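Local coordinates for protein crustacyanin-C1 subunit (PDB 1I4U) that binds the carotenoid astaxanthin, which gives the lobster carapace its blue colour, as a lipocalin subunit of crustacyanin, at residues Q37-C51 / R163-Y175. Residues are numbered along the deposited sequence; the frame is centred on the assembly and turned at random.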
loop_
_atom_site.group_PDB
_atom_site.type_symbol
_atom_site.label_atom_id
_atom_site.label_comp_id
_atom_site.label_asym_id
_atom_site.label_seq_id
_atom_site.Cartn_x
_atom_site.Cartn_y
_atom_site.Cartn_z
ATOM N N GLN A 37 16.280 -12.087 -5.525
ATOM C CA GLN A 37 15.046 -12.731 -5.072
ATOM C C GLN A 37 15.085 -14.180 -5.492
ATOM O O GLN A 37 14.947 -14.474 -6.683
ATOM C CB GLN A 37 13.845 -12.033 -5.698
ATOM C CG GLN A 37 12.489 -12.635 -5.250
ATOM C CD GLN A 37 11.414 -11.917 -6.026
ATOM O OE1 GLN A 37 10.909 -10.828 -5.744
ATOM N NE2 GLN A 37 10.944 -12.330 -7.154
ATOM N N PHE A 38 15.249 -15.079 -4.516
ATOM C CA PHE A 38 15.336 -16.502 -4.803
ATOM C C PHE A 38 13.972 -17.109 -5.106
ATOM O O PHE A 38 13.862 -17.942 -5.999
ATOM C CB PHE A 38 15.987 -17.209 -3.621
ATOM C CG PHE A 38 16.087 -18.703 -3.762
ATOM C CD1 PHE A 38 17.026 -19.270 -4.611
ATOM C CD2 PHE A 38 15.205 -19.508 -3.075
ATOM C CE1 PHE A 38 17.091 -20.633 -4.777
ATOM C CE2 PHE A 38 15.295 -20.871 -3.205
ATOM C CZ PHE A 38 16.227 -21.453 -4.061
ATOM N N ALA A 39 12.972 -16.713 -4.316
ATOM C CA ALA A 39 11.618 -17.271 -4.467
ATOM C C ALA A 39 10.638 -16.303 -3.794
ATOM O O ALA A 39 11.032 -15.517 -2.924
ATOM C CB ALA A 39 11.432 -18.653 -3.862
ATOM N N LEU A 40 9.383 -16.379 -4.191
ATOM C CA LEU A 40 8.326 -15.560 -3.598
ATOM C C LEU A 40 6.984 -16.274 -3.750
ATOM O O LEU A 40 6.817 -17.083 -4.656
ATOM C CB LEU A 40 8.269 -14.145 -4.185
ATOM C CG LEU A 40 7.540 -13.944 -5.483
ATOM C CD1 LEU A 40 7.449 -12.444 -5.781
ATOM C CD2 LEU A 40 8.214 -14.659 -6.646
ATOM N N THR A 41 6.056 -15.928 -2.831
ATOM C CA THR A 41 4.689 -16.389 -2.971
ATOM C C THR A 41 3.937 -15.432 -3.893
ATOM O O THR A 41 4.326 -14.275 -4.031
ATOM C CB THR A 41 3.983 -16.521 -1.592
ATOM O OG1 THR A 41 3.895 -15.244 -0.936
ATOM C CG2 THR A 41 4.746 -17.445 -0.658
ATOM N N ASN A 42 2.907 -15.930 -4.562
ATOM C CA ASN A 42 2.157 -15.214 -5.598
ATOM C C ASN A 42 1.912 -13.766 -5.250
ATOM O O ASN A 42 1.306 -13.454 -4.238
ATOM C CB ASN A 42 0.849 -15.965 -5.750
ATOM C CG ASN A 42 0.013 -15.545 -6.911
ATOM O OD1 ASN A 42 0.403 -14.752 -7.777
ATOM N ND2 ASN A 42 -1.180 -16.119 -6.917
ATOM N N ASN A 43 2.434 -12.870 -6.070
ATOM C CA ASN A 43 2.459 -11.437 -5.749
ATOM C C ASN A 43 2.021 -10.707 -6.995
ATOM O O ASN A 43 2.719 -10.721 -7.989
ATOM C CB ASN A 43 3.868 -11.094 -5.254
ATOM C CG ASN A 43 3.948 -9.652 -4.810
ATOM O OD1 ASN A 43 3.323 -8.768 -5.407
ATOM N ND2 ASN A 43 4.674 -9.442 -3.728
ATOM N N PRO A 44 0.831 -10.106 -6.994
ATOM C CA PRO A 44 0.307 -9.423 -8.200
ATOM C C PRO A 44 0.877 -8.026 -8.373
ATOM O O PRO A 44 0.547 -7.350 -9.327
ATOM C CB PRO A 44 -1.191 -9.364 -7.853
ATOM C CG PRO A 44 -1.181 -9.121 -6.374
ATOM C CD PRO A 44 -0.115 -10.046 -5.875
ATOM N N TYR A 45 1.750 -7.596 -7.461
ATOM C CA TYR A 45 2.313 -6.240 -7.491
ATOM C C TYR A 45 3.723 -6.231 -8.048
ATOM O O TYR A 45 4.183 -5.198 -8.505
ATOM C CB TYR A 45 2.339 -5.658 -6.082
ATOM C CG TYR A 45 1.010 -5.690 -5.391
ATOM C CD1 TYR A 45 -0.041 -4.878 -5.813
ATOM C CD2 TYR A 45 0.769 -6.513 -4.309
ATOM C CE1 TYR A 45 -1.259 -4.913 -5.158
ATOM C CE2 TYR A 45 -0.433 -6.550 -3.653
ATOM C CZ TYR A 45 -1.458 -5.742 -4.081
ATOM O OH TYR A 45 -2.660 -5.803 -3.418
ATOM N N GLN A 46 4.468 -7.284 -7.989
ATOM C CA GLN A 46 5.871 -7.356 -8.425
ATOM C C GLN A 46 5.889 -7.320 -9.927
ATOM O O GLN A 46 5.465 -8.251 -10.608
ATOM C CB GLN A 46 6.473 -8.625 -7.858
ATOM C CG GLN A 46 7.776 -9.109 -8.394
ATOM C CD GLN A 46 8.938 -8.206 -8.118
ATOM O OE1 GLN A 46 9.903 -8.502 -7.407
ATOM N NE2 GLN A 46 8.861 -7.026 -8.677
ATOM N N LEU A 47 6.397 -6.232 -10.470
ATOM C CA LEU A 47 6.475 -6.050 -11.919
ATOM C C LEU A 47 7.672 -6.678 -12.591
ATOM O O LEU A 47 7.726 -6.812 -13.789
ATOM C CB LEU A 47 6.461 -4.537 -12.264
ATOM C CG LEU A 47 5.267 -3.734 -11.753
ATOM C CD1 LEU A 47 5.410 -2.272 -12.173
ATOM C CD2 LEU A 47 3.973 -4.393 -12.218
ATOM N N ILE A 48 8.670 -7.130 -11.853
ATOM C CA ILE A 48 9.835 -7.778 -12.320
ATOM C C ILE A 48 9.691 -9.283 -12.156
ATOM O O ILE A 48 9.591 -9.805 -11.065
ATOM C CB ILE A 48 11.122 -7.271 -11.615
ATOM C CG1 ILE A 48 11.162 -5.743 -11.503
ATOM C CG2 ILE A 48 12.363 -7.795 -12.306
ATOM C CD1 ILE A 48 12.326 -5.218 -10.695
ATOM N N GLU A 49 9.672 -9.981 -13.277
ATOM C CA GLU A 49 9.418 -11.417 -13.276
ATOM C C GLU A 49 10.673 -12.252 -13.034
ATOM O O GLU A 49 10.654 -13.222 -12.261
ATOM C CB GLU A 49 8.805 -11.842 -14.608
ATOM C CG GLU A 49 8.458 -13.316 -14.624
ATOM C CD GLU A 49 7.830 -13.846 -15.896
ATOM O OE1 GLU A 49 7.993 -13.195 -16.971
ATOM O OE2 GLU A 49 7.228 -14.948 -15.891
ATOM N N LYS A 50 11.732 -11.931 -13.763
ATOM C CA LYS A 50 12.919 -12.738 -13.788
ATOM C C LYS A 50 14.154 -11.921 -13.411
ATOM O O LYS A 50 14.197 -10.683 -13.595
ATOM C CB LYS A 50 13.159 -13.359 -15.167
ATOM C CG LYS A 50 12.026 -14.174 -15.716
ATOM C CD LYS A 50 12.345 -14.636 -17.127
ATOM C CE LYS A 50 11.263 -15.545 -17.668
ATOM N NZ LYS A 50 11.514 -15.840 -19.119
ATOM N N CYS A 51 15.177 -12.578 -12.892
ATOM C CA CYS A 51 16.512 -12.010 -12.672
ATOM C C CYS A 51 16.476 -10.890 -11.657
ATOM O O CYS A 51 17.282 -9.971 -11.705
ATOM C CB CYS A 51 17.129 -11.526 -14.001
ATOM S SG CYS A 51 17.264 -12.851 -15.227
ATOM N N ARG A 163 3.355 -22.395 -1.181
ATOM C CA ARG A 163 3.064 -21.227 -1.957
ATOM C C ARG A 163 4.283 -20.611 -2.645
ATOM O O ARG A 163 4.167 -19.833 -3.570
ATOM C CB ARG A 163 2.359 -20.189 -1.065
ATOM C CG ARG A 163 0.910 -20.585 -0.735
ATOM C CD ARG A 163 0.335 -19.714 0.367
ATOM N NE ARG A 163 0.282 -18.299 -0.086
ATOM C CZ ARG A 163 0.164 -17.270 0.736
ATOM N NH1 ARG A 163 0.073 -17.391 2.048
ATOM N NH2 ARG A 163 0.160 -16.068 0.201
ATOM N N PHE A 164 5.492 -20.982 -2.220
ATOM C CA PHE A 164 6.675 -20.366 -2.860
ATOM C C PHE A 164 6.911 -20.884 -4.268
ATOM O O PHE A 164 6.783 -22.072 -4.522
ATOM C CB PHE A 164 7.944 -20.655 -2.053
ATOM C CG PHE A 164 8.083 -19.711 -0.891
ATOM C CD1 PHE A 164 8.592 -18.442 -1.090
ATOM C CD2 PHE A 164 7.671 -20.067 0.369
ATOM C CE1 PHE A 164 8.716 -17.554 -0.054
ATOM C CE2 PHE A 164 7.808 -19.199 1.437
ATOM C CZ PHE A 164 8.305 -17.922 1.189
ATOM N N VAL A 165 7.313 -19.942 -5.115
ATOM C CA VAL A 165 7.705 -20.217 -6.506
ATOM C C VAL A 165 9.102 -19.666 -6.709
ATOM O O VAL A 165 9.386 -18.508 -6.340
ATOM C CB VAL A 165 6.721 -19.610 -7.531
ATOM C CG1 VAL A 165 7.188 -19.961 -8.931
ATOM C CG2 VAL A 165 5.285 -20.097 -7.265
ATOM N N LYS A 166 10.014 -20.435 -7.279
ATOM C CA LYS A 166 11.391 -19.991 -7.530
ATOM C C LYS A 166 11.413 -18.975 -8.650
ATOM O O LYS A 166 10.657 -19.057 -9.614
ATOM C CB LYS A 166 12.238 -21.199 -7.914
ATOM C CG LYS A 166 13.712 -21.067 -7.882
ATOM C CD LYS A 166 14.439 -22.406 -8.007
ATOM C CE LYS A 166 14.320 -23.062 -6.637
ATOM N NZ LYS A 166 15.101 -24.344 -6.624
ATOM N N THR A 167 12.298 -18.011 -8.554
ATOM C CA THR A 167 12.496 -16.943 -9.542
ATOM C C THR A 167 13.674 -17.296 -10.408
ATOM O O THR A 167 14.717 -17.787 -9.956
ATOM C CB THR A 167 12.800 -15.642 -8.776
ATOM O OG1 THR A 167 11.645 -15.476 -7.981
ATOM C CG2 THR A 167 13.110 -14.457 -9.700
ATOM N N VAL A 168 13.557 -17.042 -11.683
ATOM C CA VAL A 168 14.691 -17.245 -12.595
ATOM C C VAL A 168 15.871 -16.376 -12.180
ATOM O O VAL A 168 15.742 -15.172 -12.046
ATOM C CB VAL A 168 14.278 -16.939 -14.030
ATOM C CG1 VAL A 168 15.491 -17.015 -14.950
ATOM C CG2 VAL A 168 13.146 -17.851 -14.487
ATOM N N GLN A 169 17.019 -17.015 -11.998
ATOM C CA GLN A 169 18.276 -16.359 -11.693
ATOM C C GLN A 169 19.401 -17.127 -12.378
ATOM O O GLN A 169 19.202 -18.237 -12.898
ATOM C CB GLN A 169 18.526 -16.326 -10.184
ATOM C CG GLN A 169 17.495 -15.567 -9.368
ATOM C CD GLN A 169 17.548 -14.076 -9.525
ATOM O OE1 GLN A 169 18.326 -13.484 -10.277
ATOM N NE2 GLN A 169 16.692 -13.387 -8.761
ATOM N N GLY A 170 20.587 -16.544 -12.378
ATOM C CA GLY A 170 21.845 -17.140 -12.781
ATOM C C GLY A 170 22.386 -16.683 -14.063
ATOM O O GLY A 170 22.164 -15.537 -14.491
ATOM N N SER A 171 23.120 -17.556 -14.731
ATOM C CA SER A 171 24.025 -17.125 -15.812
ATOM C C SER A 171 23.253 -16.623 -17.025
ATOM O O SER A 171 23.827 -15.906 -17.860
ATOM C CB SER A 171 25.048 -18.225 -16.078
ATOM O OG SER A 171 24.347 -19.349 -16.603
ATOM N N SER A 172 21.966 -16.918 -17.186
ATOM C CA SER A 172 21.134 -16.389 -18.236
ATOM C C SER A 172 20.676 -14.949 -18.003
ATOM O O SER A 172 20.084 -14.327 -18.886
ATOM C CB SER A 172 19.857 -17.208 -18.473
ATOM O OG SER A 172 18.860 -17.037 -17.469
ATOM N N CYS A 173 20.912 -14.422 -16.828
ATOM C CA CYS A 173 20.471 -13.075 -16.461
ATOM C C CYS A 173 21.525 -12.038 -16.811
ATOM O O CYS A 173 22.706 -12.245 -16.492
ATOM C CB CYS A 173 20.227 -12.999 -14.964
ATOM S SG CYS A 173 18.798 -13.954 -14.433
ATOM N N PRO A 174 21.126 -10.929 -17.416
ATOM C CA PRO A 174 22.076 -9.872 -17.795
ATOM C C PRO A 174 22.341 -8.917 -16.638
ATOM O O PRO A 174 22.105 -7.698 -16.721
ATOM C CB PRO A 174 21.379 -9.180 -18.959
ATOM C CG PRO A 174 19.936 -9.234 -18.542
ATOM C CD PRO A 174 19.776 -10.581 -17.886
ATOM N N TYR A 175 22.901 -9.433 -15.557
ATOM C CA TYR A 175 23.070 -8.635 -14.349
ATOM C C TYR A 175 23.954 -7.410 -14.567
ATOM O O TYR A 175 23.680 -6.361 -13.998
ATOM C CB TYR A 175 23.634 -9.527 -13.263
ATOM C CG TYR A 175 22.803 -10.654 -12.747
ATOM C CD1 TYR A 175 21.490 -10.526 -12.312
ATOM C CD2 TYR A 175 23.348 -11.907 -12.613
ATOM C CE1 TYR A 175 20.757 -11.597 -11.818
ATOM C CE2 TYR A 175 22.666 -12.983 -12.109
ATOM C CZ TYR A 175 21.358 -12.823 -11.720
ATOM O OH TYR A 175 20.727 -13.927 -11.201
HETATM O O HOH W 1 15.866 -18.774 -7.689
HETATM O O HOH W 2 1.510 -14.344 -1.775
HETATM O O HOH W 3 2.082 -18.691 -4.414
HETATM O O HOH W 4 9.559 -14.741 -9.838
HETATM O O HOH W 5 11.004 -15.916 -12.471
#
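With SG turned beside the backbone N in both C51 (chi1 -58°) and C173, the two sulfurs meet in a disulfide, while a bend at chi2 (-72°) brings the amide of Q169 against the backbone of C51. The disulfide ties the C-terminal segment 163-175 to the lipocalin barrel, where the short strand 164-166 pairs antiparallel with the end of strand 33-41. L40 and V165 form the hydrogen-bonded pair, and T167 N continues the pairing to F38 O at 3.0 Å. Past T167 the chain leaves strand 33-41 and runs beside the returning E49-C51, where waters join E49 O to T167 OG1 and to V168 N, and C51 N donates to V168 O at 2.8 Å. Threonine suits position 167, its CG2 methyl packed against the backbone at Q37 O and its hydroxyl hydrogen-bonded to water. At the other end T41 sets CG2 over the centre of the F164 ring, 3.8 Å from the centroid, a CH-pi contact, while its OG1 accepts from S133 N. Glutamine suits position 169 because one amide both donates and accepts: Q169 NE2 lies 2.9 Å from Q37 O and donates to it and to V52 O, and OE1 accepts from the Y175 hydroxyl. An alanine here would remove that amide and would probably leave Q37 O without this donor and the Y175 hydroxyl without its acceptor. That hydroxyl also accepts from G170 N, with Y175 OH 2.9 Å from G170 N and an N-H...O angle of 170°.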